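Local structure of periplasmic sugar-binding domain protein (3H75) at residues Phe263-Trp268 / Phe335-Leu340; Gly116-Asp122 / Asp289-Phe295; Val20-Phe25 / Asp311-Val317; Asp64-Leu68 / Leu273-Ala277. The protein probably binds a carbohydrate in the periplasm, as a two-domain alpha/beta member of the bacterial solute-binding protein 2 family. One frame throughout, in Å; residues are numbered along the deposited sequence.

Interaction 1 (Phe263-Trp268 / Phe335-Leu340); sequences FTLGGW and FGLQLL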
# COMPACT_ATOMS: atom_id res chain seq x y z
N PHE A 263 1.66 -3.35 3.57
CA PHE A 263 3.11 -3.50 3.48
C PHE A 263 3.49 -4.97 3.62
O PHE A 263 4.62 -5.34 3.36
CB PHE A 263 3.82 -2.67 4.57
CG PHE A 263 3.76 -3.27 5.95
CD1 PHE A 263 4.77 -4.12 6.40
CD2 PHE A 263 2.70 -2.97 6.80
CE1 PHE A 263 4.71 -4.68 7.68
CE2 PHE A 263 2.64 -3.52 8.08
CZ PHE A 263 3.65 -4.37 8.52
N THR A 264 2.53 -5.79 4.03
CA THR A 264 2.78 -7.22 4.20
C THR A 264 2.57 -8.02 2.92
O THR A 264 2.94 -9.19 2.85
CB THR A 264 1.84 -7.84 5.26
OG1 THR A 264 0.48 -7.67 4.83
CG2 THR A 264 2.04 -7.19 6.61
N LEU A 265 1.98 -7.41 1.89
CA LEU A 265 1.67 -8.14 0.66
C LEU A 265 2.83 -8.91 0.04
O LEU A 265 2.66 -10.04 -0.40
CB LEU A 265 1.04 -7.21 -0.37
CG LEU A 265 0.22 -7.93 -1.44
CD1 LEU A 265 -0.87 -7.00 -1.97
CD2 LEU A 265 1.12 -8.41 -2.56
N GLY A 266 4.01 -8.29 0.01
CA GLY A 266 5.17 -8.95 -0.57
C GLY A 266 5.50 -10.26 0.12
O GLY A 266 5.88 -11.24 -0.53
N GLY A 267 5.37 -10.29 1.44
CA GLY A 267 5.66 -11.49 2.20
C GLY A 267 4.70 -12.61 1.86
O GLY A 267 5.10 -13.77 1.67
N TRP A 268 3.42 -12.28 1.77
CA TRP A 268 2.40 -13.26 1.44
C TRP A 268 2.66 -13.77 0.03
O TRP A 268 2.45 -14.94 -0.27
CB TRP A 268 1.00 -12.64 1.50
CG TRP A 268 0.69 -11.90 2.77
CD1 TRP A 268 -0.12 -10.81 2.88
CD2 TRP A 268 1.13 -12.21 4.10
NE1 TRP A 268 -0.20 -10.41 4.20
CE2 TRP A 268 0.55 -11.25 4.96
CE3 TRP A 268 1.96 -13.20 4.65
CZ2 TRP A 268 0.78 -11.25 6.35
CZ3 TRP A 268 2.19 -13.20 6.02
CH2 TRP A 268 1.60 -12.23 6.85
N PHE A 335 -3.62 -14.94 5.41
CA PHE A 335 -2.88 -13.69 5.25
C PHE A 335 -3.61 -12.49 5.84
O PHE A 335 -4.76 -12.21 5.49
CB PHE A 335 -2.60 -13.42 3.76
CG PHE A 335 -1.79 -14.49 3.08
CD1 PHE A 335 -0.73 -15.11 3.72
CD2 PHE A 335 -2.08 -14.83 1.76
CE1 PHE A 335 0.05 -16.07 3.06
CE2 PHE A 335 -1.31 -15.78 1.09
CZ PHE A 335 -0.25 -16.40 1.74
N GLY A 336 -2.93 -11.76 6.71
CA GLY A 336 -3.54 -10.59 7.32
C GLY A 336 -2.65 -9.96 8.37
O GLY A 336 -1.67 -10.56 8.82
N LEU A 337 -3.00 -8.75 8.78
CA LEU A 337 -2.23 -8.04 9.78
C LEU A 337 -2.28 -8.75 11.12
O LEU A 337 -1.36 -8.64 11.94
CB LEU A 337 -2.76 -6.61 9.93
CG LEU A 337 -1.97 -5.63 10.80
CD1 LEU A 337 -0.55 -5.49 10.28
CD2 LEU A 337 -2.68 -4.28 10.78
N GLN A 338 -3.35 -9.50 11.36
CA GLN A 338 -3.48 -10.21 12.63
C GLN A 338 -2.34 -11.19 12.88
O GLN A 338 -1.99 -11.45 14.02
CB GLN A 338 -4.83 -10.93 12.70
CG GLN A 338 -5.16 -11.45 14.09
CD GLN A 338 -4.82 -10.44 15.18
OE1 GLN A 338 -5.19 -9.27 15.10
NE2 GLN A 338 -4.11 -10.89 16.21
N LEU A 339 -1.76 -11.73 11.81
CA LEU A 339 -0.66 -12.67 11.95
C LEU A 339 0.56 -11.98 12.57
O LEU A 339 1.44 -12.63 13.13
CB LEU A 339 -0.27 -13.25 10.59
CG LEU A 339 -1.29 -14.14 9.88
CD1 LEU A 339 -0.73 -14.61 8.54
CD2 LEU A 339 -1.63 -15.34 10.76
N LEU A 340 0.60 -10.65 12.47
CA LEU A 340 1.70 -9.87 13.02
C LEU A 340 1.42 -9.34 14.42
O LEU A 340 2.34 -9.03 15.17
CB LEU A 340 2.01 -8.67 12.12
CG LEU A 340 2.66 -8.87 10.74
CD1 LEU A 340 1.78 -9.71 9.84
CD2 LEU A 340 2.90 -7.50 10.12

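Interaction 2 (Gly116-Asp122 / Asp289-Phe295); sequences GSMVGDD and DWQLSLF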
# COMPACT_ATOMS: atom_id res chain seq x y z
N GLY A 116 0.90 -14.98 -12.36
CA GLY A 116 -0.09 -14.88 -11.31
C GLY A 116 -0.11 -13.46 -10.79
O GLY A 116 0.68 -12.63 -11.24
N SER A 117 -1.00 -13.17 -9.85
CA SER A 117 -1.08 -11.83 -9.27
C SER A 117 -1.62 -11.88 -7.85
O SER A 117 -2.20 -12.87 -7.42
CB SER A 117 -1.98 -10.93 -10.13
OG SER A 117 -3.33 -11.34 -10.11
N MSE A 118 -1.42 -10.78 -7.12
CA MSE A 118 -1.90 -10.69 -5.75
C MSE A 118 -2.15 -9.22 -5.46
O MSE A 118 -1.26 -8.39 -5.63
CB MSE A 118 -0.86 -11.23 -4.78
CG MSE A 118 -1.30 -11.14 -3.33
SE MSE A 118 -0.06 -12.00 -2.14
CE MSE A 118 -0.66 -13.83 -2.34
N VAL A 119 -3.36 -8.91 -5.02
CA VAL A 119 -3.72 -7.53 -4.74
C VAL A 119 -4.39 -7.36 -3.39
O VAL A 119 -4.94 -8.31 -2.83
CB VAL A 119 -4.67 -6.97 -5.81
CG1 VAL A 119 -4.06 -7.16 -7.19
CG2 VAL A 119 -6.02 -7.67 -5.72
N GLY A 120 -4.35 -6.13 -2.88
CA GLY A 120 -4.98 -5.81 -1.62
C GLY A 120 -6.30 -5.11 -1.87
O GLY A 120 -6.93 -5.32 -2.91
N ASP A 121 -6.73 -4.28 -0.93
CA ASP A 121 -8.00 -3.58 -1.08
C ASP A 121 -7.88 -2.06 -0.94
O ASP A 121 -8.44 -1.45 -0.03
CB ASP A 121 -9.04 -4.15 -0.09
CG ASP A 121 -8.59 -4.10 1.36
OD1 ASP A 121 -7.37 -4.07 1.64
OD2 ASP A 121 -9.47 -4.12 2.25
N ASP A 122 -7.15 -1.46 -1.89
CA ASP A 122 -6.93 -0.01 -1.90
C ASP A 122 -8.23 0.80 -1.96
O ASP A 122 -8.35 1.83 -1.30
CB ASP A 122 -6.04 0.39 -3.08
CG ASP A 122 -4.56 0.12 -2.82
OD1 ASP A 122 -4.02 0.61 -1.82
OD2 ASP A 122 -3.93 -0.58 -3.64
N ASP A 289 -4.64 -15.68 -9.13
CA ASP A 289 -4.86 -14.25 -8.90
C ASP A 289 -5.55 -14.02 -7.56
O ASP A 289 -6.78 -13.99 -7.47
CB ASP A 289 -5.71 -13.66 -10.02
CG ASP A 289 -5.07 -13.84 -11.39
OD1 ASP A 289 -3.90 -13.43 -11.55
OD2 ASP A 289 -5.74 -14.38 -12.29
N TRP A 290 -4.74 -13.86 -6.52
CA TRP A 290 -5.23 -13.64 -5.17
C TRP A 290 -5.77 -12.23 -4.94
O TRP A 290 -5.18 -11.25 -5.37
CB TRP A 290 -4.11 -13.91 -4.17
CG TRP A 290 -3.81 -15.36 -3.95
CD1 TRP A 290 -4.38 -16.19 -3.03
CD2 TRP A 290 -2.86 -16.16 -4.67
NE1 TRP A 290 -3.85 -17.45 -3.12
CE2 TRP A 290 -2.91 -17.46 -4.12
CE3 TRP A 290 -1.96 -15.90 -5.72
CZ2 TRP A 290 -2.10 -18.51 -4.59
CZ3 TRP A 290 -1.16 -16.94 -6.18
CH2 TRP A 290 -1.23 -18.23 -5.62
N GLN A 291 -6.91 -12.16 -4.25
CA GLN A 291 -7.54 -10.89 -3.91
C GLN A 291 -7.62 -10.90 -2.38
O GLN A 291 -8.35 -11.70 -1.80
CB GLN A 291 -8.94 -10.81 -4.52
CG GLN A 291 -8.95 -10.89 -6.04
CD GLN A 291 -10.36 -10.83 -6.62
OE1 GLN A 291 -11.07 -9.84 -6.44
NE2 GLN A 291 -10.75 -11.88 -7.32
N LEU A 292 -6.86 -10.02 -1.75
CA LEU A 292 -6.82 -9.97 -0.29
C LEU A 292 -7.36 -8.68 0.31
O LEU A 292 -7.35 -7.63 -0.33
CB LEU A 292 -5.38 -10.16 0.20
CG LEU A 292 -4.53 -11.29 -0.40
CD1 LEU A 292 -3.13 -11.23 0.18
CD2 LEU A 292 -5.17 -12.63 -0.10
N SER A 293 -7.84 -8.79 1.54
CA SER A 293 -8.33 -7.64 2.29
C SER A 293 -7.27 -7.50 3.37
O SER A 293 -7.27 -8.25 4.34
CB SER A 293 -9.70 -7.93 2.92
OG SER A 293 -10.71 -7.99 1.93
N LEU A 294 -6.36 -6.55 3.18
CA LEU A 294 -5.28 -6.35 4.13
C LEU A 294 -5.40 -5.08 4.97
O LEU A 294 -4.91 -5.04 6.10
CB LEU A 294 -3.93 -6.33 3.40
CG LEU A 294 -3.56 -7.59 2.61
CD1 LEU A 294 -2.26 -7.35 1.87
CD2 LEU A 294 -3.42 -8.78 3.56
N PHE A 295 -6.05 -4.06 4.43
CA PHE A 295 -6.17 -2.80 5.16
C PHE A 295 -7.07 -2.83 6.38
O PHE A 295 -8.13 -3.46 6.38
CB PHE A 295 -6.66 -1.69 4.23
CG PHE A 295 -5.59 -1.12 3.35
CD1 PHE A 295 -4.48 -0.48 3.90
CD2 PHE A 295 -5.69 -1.21 1.96
CE1 PHE A 295 -3.49 0.06 3.08
CE2 PHE A 295 -4.71 -0.66 1.14
CZ PHE A 295 -3.60 -0.03 1.70
O HOH W 1 -5.16 -10.59 -7.94
O HOH W 2 -9.53 -4.84 4.79
O HOH W 3 -11.90 -5.39 1.62

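Interaction 3 (Val20-Phe25 / Asp311-Val317); sequences VSYSQF and DQVGTRV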
# COMPACT_ATOMS: atom_id res chain seq x y z
N VAL A 20 10.61 0.35 1.96
CA VAL A 20 11.67 -0.35 2.69
C VAL A 20 10.99 -1.36 3.62
O VAL A 20 11.46 -2.48 3.78
CB VAL A 20 12.53 0.64 3.51
CG1 VAL A 20 13.45 -0.14 4.46
CG2 VAL A 20 13.36 1.50 2.56
N SER A 21 9.88 -0.96 4.23
CA SER A 21 9.16 -1.87 5.12
C SER A 21 8.62 -3.07 4.34
O SER A 21 8.59 -4.19 4.84
CB SER A 21 8.01 -1.13 5.82
OG SER A 21 8.53 -0.20 6.75
N TYR A 22 8.19 -2.81 3.10
CA TYR A 22 7.66 -3.85 2.23
C TYR A 22 8.80 -4.84 1.97
O TYR A 22 8.62 -6.05 2.06
CB TYR A 22 7.20 -3.21 0.92
CG TYR A 22 6.33 -4.07 0.02
CD1 TYR A 22 4.95 -3.91 -0.00
CD2 TYR A 22 6.91 -4.98 -0.87
CE1 TYR A 22 4.15 -4.63 -0.90
CE2 TYR A 22 6.12 -5.70 -1.77
CZ TYR A 22 4.74 -5.52 -1.78
OH TYR A 22 3.97 -6.17 -2.71
N SER A 23 9.98 -4.30 1.66
CA SER A 23 11.16 -5.12 1.39
C SER A 23 11.60 -5.93 2.61
O SER A 23 11.89 -7.12 2.50
CB SER A 23 12.33 -4.24 0.94
OG SER A 23 12.09 -3.69 -0.34
N GLN A 24 11.65 -5.28 3.77
CA GLN A 24 12.07 -5.96 4.98
C GLN A 24 11.15 -7.12 5.35
O GLN A 24 11.62 -8.16 5.81
CB GLN A 24 12.16 -4.97 6.15
CG GLN A 24 13.18 -3.87 5.94
CD GLN A 24 14.57 -4.40 5.65
OE1 GLN A 24 15.19 -5.04 6.50
NE2 GLN A 24 15.07 -4.15 4.44
N PHE A 25 9.85 -6.94 5.13
CA PHE A 25 8.90 -8.01 5.44
C PHE A 25 9.16 -9.18 4.49
O PHE A 25 9.14 -10.34 4.91
CB PHE A 25 7.46 -7.50 5.28
CG PHE A 25 6.43 -8.41 5.90
CD1 PHE A 25 6.31 -8.49 7.29
CD2 PHE A 25 5.59 -9.19 5.11
CE1 PHE A 25 5.37 -9.35 7.88
CE2 PHE A 25 4.64 -10.04 5.70
CZ PHE A 25 4.54 -10.12 7.09
N ASP A 311 10.48 -2.43 11.45
CA ASP A 311 10.77 -3.40 10.40
C ASP A 311 11.27 -4.75 10.90
O ASP A 311 11.74 -5.59 10.13
CB ASP A 311 11.74 -2.80 9.38
CG ASP A 311 11.10 -1.69 8.56
OD1 ASP A 311 9.88 -1.45 8.72
OD2 ASP A 311 11.81 -1.06 7.75
N GLN A 312 11.16 -4.97 12.21
CA GLN A 312 11.55 -6.24 12.79
C GLN A 312 10.28 -7.07 12.94
O GLN A 312 10.33 -8.24 13.34
CB GLN A 312 12.21 -6.03 14.17
CG GLN A 312 13.49 -5.20 14.14
CD GLN A 312 14.64 -5.92 13.47
OE1 GLN A 312 15.64 -5.29 13.11
NE2 GLN A 312 14.52 -7.23 13.30
N VAL A 313 9.14 -6.48 12.61
CA VAL A 313 7.86 -7.18 12.76
C VAL A 313 7.78 -8.50 11.99
O VAL A 313 7.15 -9.45 12.45
CB VAL A 313 6.67 -6.25 12.36
CG1 VAL A 313 6.67 -5.99 10.86
CG2 VAL A 313 5.36 -6.89 12.80
N GLY A 314 8.42 -8.57 10.83
CA GLY A 314 8.38 -9.79 10.05
C GLY A 314 8.99 -10.99 10.74
O GLY A 314 8.62 -12.14 10.47
N THR A 315 9.93 -10.74 11.65
CA THR A 315 10.60 -11.81 12.38
C THR A 315 9.65 -12.60 13.29
O THR A 315 9.97 -13.72 13.69
CB THR A 315 11.75 -11.26 13.24
OG1 THR A 315 11.23 -10.39 14.25
CG2 THR A 315 12.74 -10.49 12.38
N ARG A 316 8.50 -12.02 13.60
CA ARG A 316 7.53 -12.69 14.47
C ARG A 316 6.48 -13.48 13.68
O ARG A 316 5.53 -14.01 14.26
CB ARG A 316 6.83 -11.67 15.36
CG ARG A 316 7.75 -11.00 16.37
CD ARG A 316 7.02 -9.91 17.14
NE ARG A 316 5.84 -10.41 17.84
CZ ARG A 316 5.87 -11.32 18.80
NH1 ARG A 316 7.02 -11.85 19.19
NH2 ARG A 316 4.74 -11.71 19.38
N VAL A 317 6.66 -13.56 12.37
CA VAL A 317 5.72 -14.28 11.52
C VAL A 317 6.29 -15.63 11.10
O VAL A 317 7.42 -15.73 10.65
CB VAL A 317 5.39 -13.46 10.25
CG1 VAL A 317 4.40 -14.22 9.39
CG2 VAL A 317 4.83 -12.11 10.65
O HOH W 4 11.03 1.40 6.81

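Interaction 4 (Asp64-Leu68 / Leu273-Ala277); sequences DYLML and LHDDA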
# COMPACT_ATOMS: atom_id res chain seq x y z
N ASP A 64 13.81 -17.76 -10.99
CA ASP A 64 12.65 -18.60 -11.28
C ASP A 64 11.43 -17.70 -11.45
O ASP A 64 10.60 -17.93 -12.33
CB ASP A 64 12.40 -19.60 -10.15
CG ASP A 64 13.50 -20.62 -10.01
OD1 ASP A 64 13.92 -21.18 -11.04
OD2 ASP A 64 13.95 -20.87 -8.87
N TYR A 65 11.35 -16.68 -10.61
CA TYR A 65 10.24 -15.73 -10.62
C TYR A 65 10.70 -14.28 -10.68
O TYR A 65 11.73 -13.92 -10.11
CB TYR A 65 9.39 -15.89 -9.36
CG TYR A 65 8.78 -17.26 -9.17
CD1 TYR A 65 7.53 -17.57 -9.69
CD2 TYR A 65 9.48 -18.26 -8.48
CE1 TYR A 65 6.98 -18.84 -9.54
CE2 TYR A 65 8.94 -19.53 -8.33
CZ TYR A 65 7.69 -19.82 -8.86
OH TYR A 65 7.16 -21.08 -8.72
N LEU A 66 9.89 -13.46 -11.35
CA LEU A 66 10.13 -12.02 -11.46
C LEU A 66 8.85 -11.40 -10.92
O LEU A 66 7.76 -11.63 -11.46
CB LEU A 66 10.33 -11.62 -12.93
CG LEU A 66 11.12 -10.36 -13.33
CD1 LEU A 66 10.34 -9.60 -14.40
CD2 LEU A 66 11.40 -9.47 -12.12
N MSE A 67 8.96 -10.65 -9.82
CA MSE A 67 7.81 -10.00 -9.21
C MSE A 67 7.87 -8.51 -9.48
O MSE A 67 8.93 -7.90 -9.37
CB MSE A 67 7.81 -10.26 -7.71
CG MSE A 67 6.51 -9.85 -7.03
SE MSE A 67 6.65 -10.17 -5.12
CE MSE A 67 7.30 -11.96 -5.11
N LEU A 68 6.74 -7.91 -9.83
CA LEU A 68 6.71 -6.49 -10.11
C LEU A 68 5.36 -5.90 -9.76
O LEU A 68 4.35 -6.61 -9.72
CB LEU A 68 7.00 -6.23 -11.59
CG LEU A 68 6.05 -6.90 -12.58
CD1 LEU A 68 5.84 -6.01 -13.81
CD2 LEU A 68 6.60 -8.27 -12.98
N LEU A 273 4.46 -17.96 -3.94
CA LEU A 273 5.44 -18.38 -4.94
C LEU A 273 6.20 -19.60 -4.45
O LEU A 273 6.52 -20.50 -5.24
CB LEU A 273 6.41 -17.24 -5.27
CG LEU A 273 5.74 -16.05 -5.97
CD1 LEU A 273 6.80 -15.02 -6.34
CD2 LEU A 273 5.00 -16.53 -7.21
N HIS A 274 6.50 -19.63 -3.16
CA HIS A 274 7.19 -20.76 -2.56
C HIS A 274 6.37 -22.02 -2.83
O HIS A 274 6.91 -23.06 -3.22
CB HIS A 274 7.35 -20.53 -1.05
CG HIS A 274 7.71 -21.75 -0.27
ND1 HIS A 274 6.78 -22.70 0.09
CD2 HIS A 274 8.90 -22.17 0.23
CE1 HIS A 274 7.38 -23.65 0.79
NE2 HIS A 274 8.66 -23.36 0.89
N ASP A 275 5.06 -21.92 -2.62
CA ASP A 275 4.18 -23.05 -2.83
C ASP A 275 4.02 -23.39 -4.31
O ASP A 275 3.93 -24.56 -4.67
CB ASP A 275 2.81 -22.78 -2.20
CG ASP A 275 2.85 -22.88 -0.68
OD1 ASP A 275 3.93 -23.17 -0.13
OD2 ASP A 275 1.80 -22.67 -0.04
N ASP A 276 4.01 -22.37 -5.17
CA ASP A 276 3.88 -22.63 -6.60
C ASP A 276 5.06 -23.48 -7.08
O ASP A 276 4.88 -24.40 -7.89
CB ASP A 276 3.86 -21.33 -7.40
CG ASP A 276 3.79 -21.58 -8.90
OD1 ASP A 276 2.72 -21.99 -9.39
OD2 ASP A 276 4.82 -21.40 -9.59
N ALA A 277 6.25 -23.17 -6.59
CA ALA A 277 7.45 -23.89 -6.98
C ALA A 277 7.37 -25.34 -6.52
O ALA A 277 7.99 -26.22 -7.13
CB ALA A 277 8.69 -23.22 -6.38

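Interaction 1 (Phe263-Trp268 / Phe335-Leu340)
F263 opens the contact by bringing its ring against L340, CZ lying 3.6 Å from CD2. Its CG is wedged between the backbone N and the carbonyl carbon (chi1 77°), a torsion that also sets the ring over the methyl of its neighbour T264. The CG2 methyl of T264 meets L340 CD2 tip to tip at 3.6 Å, while its OG1 turns back to the carbonyl of G261. W268 gives the largest share of the buried surface. Its indole and the ring of F335 lie nearly parallel, planes at 17°, but offset, with little of one ring above the other; each covers the other's CB instead. W268 CB stands 3.6 Å from the centroid of the F335 ring, and F335 CB 3.7 Å from that of the five-membered indole ring, a reciprocal pair of CH-pi contacts almost on the ring normals. At the benzo end W268 CH2 lies 3.7 Å from L339 CD1, and L340 CD1 sits at the indole edge. Thus the C-terminal segment of this periplasmic binding protein fold packs on the first turn of helix 265-277, beside M118 of the parallel sheet, by apolar and CH-pi contact with no charged group across it.

Interaction 2 (Gly116-Asp122 / Asp289-Phe295)
S117 and W290 join two parallel strands, 116-119 and 289-291, at the edge of a six-stranded parallel sheet, one of the two sheets of this periplasmic binding protein fold. The ladder alternates as parallel pairing requires: W290 N donates to S117 O, W290 O accepts from V119 N at 3.0 Å, and L292 N reaches V119 O at 2.8 Å. Side chains extend the register on both faces. On one, S117 OG donates to D289 OD1 at 2.6 Å, meeting the carboxylate on its anti side; a water joins the same hydroxyl to W290 O. On the other, the selenomethionine M118 bends at chi3 (-82°) so that CE comes over one indole face of W290, off-centre, and SE touches L292 CD1. Beyond the strands the two segments run on toward the second domain, as in the interdomain crossovers of this fold, and D121 ties them together there. D121 OD1 takes two backbone donors: F295 N comes to the syn lone pair at 3.1 Å in a nearly straight bond (172°), whereas L294 N, also at 3.1 Å, approaches from above the carboxylate plane. Two waters link D121 OD2 to F295 O and to S293 OG. Farther out, R101 forms a salt bridge with D289 OD2, and L285 O receives W290 NE1. R163 pairs with D122 OD1, which lies at the edge of the F295 ring, 3.3 Å from F295 CE2.

Interaction 3 (Val20-Phe25 / Asp311-Val317)
Helix 17-33 packs beside the first sheet of the periplasmic binding protein fold, and residues 20-25 of it meet the segment 311-317, mostly 3-10, which links helix 300-309 to helix 319-322. The polar end is a hydrogen bond from S21 OG to D311 OD1, 2.7 Å long, received on the syn side of the carboxylate and 19° out of its plane. A water closes a small ring by donating both to S21 OG and to D311 OD2, so both carboxylate oxygens are engaged. One turn along, Q24 lays its CG 3.6 Å from D311 OD2, with the two side chains crossing at about a right angle. The apolar end belongs to F25. With CG anti to the backbone N (chi1 -165°), its ring swings beside the backbone of G314, where F25 CD1 comes 3.7 Å from G314 CA. V317 adds a further apolar contact, its CG2 lying 3.9 Å from F25 CE1. The same phenyl ring makes edge-to-face pairs with F319 and W268, and L340 lies against it too. A water-bridged carboxylate toward the surface and an aromatic ring in the interior thus fasten the C-terminal 3-10 segment to one of the helices flanking the sheet in this alpha/beta fold.

Interaction 4 (Asp64-Leu68 / Leu273-Ala277)
Y65 and L273 run antiparallel alongside one another, the tyrosine ring projecting from strand 65-68 beside one turn of helix 265-277. The leucine is the bump that answers it: its CD2 approaches the ring obliquely, 3.7 Å from Y65 CD1, while L273 CD1 turns toward the strand and meets the selenomethionine methyl CE of M67. M67 CE and L273 CD1 are tight, at 3.3 Å. M67 arrives there on an extended chain bent at chi3 (-49°). On the other side of the ring tip the CB of A277 packs 3.5 Å from Y65 OH, so the end of the tyrosine nests between L273, D276 and A277. Y65 OH donates to D276 OD2 at 2.5 Å, using the anti lone pair; the carboxylate stands steeply to the ring, 75° between planes, yet its oxygen lies in the ring plane at the edge. K88 forms a salt bridge with that same oxygen and probably stabilises its charge. The axes of 65-68 and 273-277 run at 155°, 11.4 Å apart at closest, with V6 and F8 of strand 5-10 beside M67, F90 of strand 88-93 touching L273, and A269 and L270 continuing the helix surface over M67.

In the fold
Helix 265-277 ties the set together: interaction 1 uses its start and interaction 4 the end of it, with centres about 17 Å apart. Interactions 2 and 4 reach the same parallel sheet in different ways, strand on strand through backbone bonds in the former and helix on strand through side chains in the latter. Interactions 1 and 4 are buried; the first is largely apolar, whereas the second keeps one hydrogen bond to a charged group. Interactions 2 and 3 are partly buried and recruit waters and carboxylates toward solvent. Interaction 1 touches both of these, through L265 and W268 on M118 and L294, and through W268 on F25, so these three contacts adjoin one another.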